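Local coordinates for protein purine nucleoside phosphorylase YlmD (Geobacillus stearothermophilus, PDB 6T1B) that catalyses the phosphorolysis of adenosine, inosine and S-methyl-5'-thioadenosine, releasing the free base and a ribose or methylthioribose 1-phosphate, and also deaminates adenosine, with a catalytic zinc ion, at residues Val158-Trp161 and Gln162-His166. Sequence-based numbering, arbitrary orientation.
Sequences VWLW and QTREH
Trp159 O accepts two hydrogen bonds from Thr163, one turn further along helix 153-163: Thr163 N lies 2.8 Å from Trp159 O, and Thr163 OG1 donates to the same oxygen over 2.9 Å. The two donors arrive from opposite faces of the carbonyl plane, the hydroxyl from well above it. With chi1 at 67°, OG1 sits between the backbone N and the carbonyl carbon of its own residue, which turns it back to the preceding turn and leaves CG2 to meet the indole. This methyl makes a CH-pi contact over the five-membered ring of Trp159, 3.6 Å from Thr163 CG2 to the ring centroid, while OG1 lies over the middle of the same ring system. A valine in place of Thr163 would probably leave Trp159 O with the backbone bond alone and the indole face without its polar neighbour. Gln162 N to Val158 O (2.9 Å) and Arg164 N to Leu160 O (2.8 Å) continue the helical pattern, but Glu165 N makes just weak bonds, to Leu160 O and Trp161 O, and His166, with positive phi, has left helical geometry. Leu160 and Arg164 run side by side; Leu160 CD2 lies over one face of the guanidinium, 3.5 Å from Arg164 NE. Trp161 packs on Leu138 of strand 138-144 and edge-to-face with Tyr111; Glu165 OE1 forms a salt bridge with Lys87 NZ and OE2 a hydrogen bond with Tyr111 OH. Trp161 and Glu165 thus join this part of the chain to the neighbouring sheet, while the exposed Trp159 and Arg164 each have one face covered, by Thr163 and Leu160.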
# COMPACT_ATOMS: atom_id res chain seq x y z
N VAL A 158 4.23 -7.57 -11.10
CA VAL A 158 5.03 -7.39 -12.31
C VAL A 158 4.77 -8.54 -13.28
O VAL A 158 4.57 -8.33 -14.48
CB VAL A 158 6.52 -7.28 -11.95
CG1 VAL A 158 7.36 -7.19 -13.21
CG2 VAL A 158 6.75 -6.09 -11.09
N TRP A 159 4.77 -9.78 -12.76
CA TRP A 159 4.53 -10.94 -13.60
C TRP A 159 3.16 -10.87 -14.28
O TRP A 159 3.03 -11.24 -15.46
CB TRP A 159 4.64 -12.22 -12.76
CG TRP A 159 4.47 -13.48 -13.54
CD1 TRP A 159 5.43 -14.11 -14.27
CD2 TRP A 159 3.29 -14.29 -13.63
NE1 TRP A 159 4.91 -15.25 -14.83
CE2 TRP A 159 3.60 -15.39 -14.45
CE3 TRP A 159 2.00 -14.18 -13.11
CZ2 TRP A 159 2.67 -16.38 -14.77
CZ3 TRP A 159 1.07 -15.17 -13.43
CH2 TRP A 159 1.42 -16.25 -14.25
N LEU A 160 2.14 -10.45 -13.55
CA LEU A 160 0.81 -10.35 -14.15
C LEU A 160 0.78 -9.28 -15.23
O LEU A 160 0.19 -9.49 -16.29
CB LEU A 160 -0.25 -10.05 -13.09
CG LEU A 160 -0.54 -11.18 -12.11
CD1 LEU A 160 -1.43 -10.69 -10.96
CD2 LEU A 160 -1.20 -12.34 -12.81
N TRP A 161 1.43 -8.14 -14.99
CA TRP A 161 1.44 -7.10 -16.01
C TRP A 161 2.16 -7.57 -17.26
O TRP A 161 1.75 -7.27 -18.39
CB TRP A 161 2.03 -5.81 -15.46
CG TRP A 161 1.11 -5.10 -14.51
CD1 TRP A 161 0.04 -5.63 -13.84
CD2 TRP A 161 1.19 -3.72 -14.10
NE1 TRP A 161 -0.55 -4.66 -13.05
CE2 TRP A 161 0.13 -3.48 -13.22
CE3 TRP A 161 2.02 -2.66 -14.45
CZ2 TRP A 161 -0.08 -2.24 -12.64
CZ3 TRP A 161 1.81 -1.44 -13.88
CH2 TRP A 161 0.77 -1.23 -12.98
N GLN A 162 3.23 -8.37 -17.10
CA GLN A 162 3.98 -8.85 -18.25
C GLN A 162 3.21 -9.92 -18.99
O GLN A 162 3.06 -9.86 -20.21
CB GLN A 162 5.34 -9.38 -17.79
CG GLN A 162 6.25 -9.72 -18.96
CD GLN A 162 7.70 -9.84 -18.55
OE1 GLN A 162 8.03 -9.82 -17.37
NE2 GLN A 162 8.59 -9.96 -19.54
N THR A 163 2.68 -10.91 -18.26
CA THR A 163 2.13 -12.09 -18.91
C THR A 163 0.68 -11.90 -19.33
O THR A 163 0.26 -12.46 -20.35
CB THR A 163 2.24 -13.32 -18.01
OG1 THR A 163 1.39 -13.18 -16.86
CG2 THR A 163 3.67 -13.51 -17.55
N ARG A 164 -0.11 -11.15 -18.57
CA ARG A 164 -1.50 -10.95 -18.92
C ARG A 164 -1.77 -9.62 -19.61
O ARG A 164 -2.66 -9.55 -20.45
CB ARG A 164 -2.39 -11.09 -17.69
CG ARG A 164 -2.22 -12.45 -17.03
CD ARG A 164 -3.26 -12.69 -15.97
NE ARG A 164 -3.08 -13.98 -15.32
CZ ARG A 164 -3.82 -14.42 -14.31
NH1 ARG A 164 -4.80 -13.66 -13.82
NH2 ARG A 164 -3.58 -15.61 -13.78
N GLU A 165 -1.00 -8.58 -19.29
CA GLU A 165 -1.20 -7.26 -19.88
C GLU A 165 -0.14 -6.90 -20.91
O GLU A 165 -0.27 -5.86 -21.57
CB GLU A 165 -1.27 -6.19 -18.78
CG GLU A 165 -2.14 -6.57 -17.57
CD GLU A 165 -3.59 -6.88 -17.91
OE1 GLU A 165 -4.13 -6.26 -18.83
OE2 GLU A 165 -4.19 -7.75 -17.22
N HIS A 166 0.87 -7.75 -21.11
CA HIS A 166 1.89 -7.55 -22.15
C HIS A 166 2.64 -6.23 -21.96
O HIS A 166 2.94 -5.52 -22.93
CB HIS A 166 1.27 -7.71 -23.54
CG HIS A 166 0.50 -8.99 -23.69
ND1 HIS A 166 -0.87 -9.04 -23.80
CD2 HIS A 166 0.92 -10.28 -23.71
CE1 HIS A 166 -1.26 -10.30 -23.90
NE2 HIS A 166 -0.19 -11.07 -23.86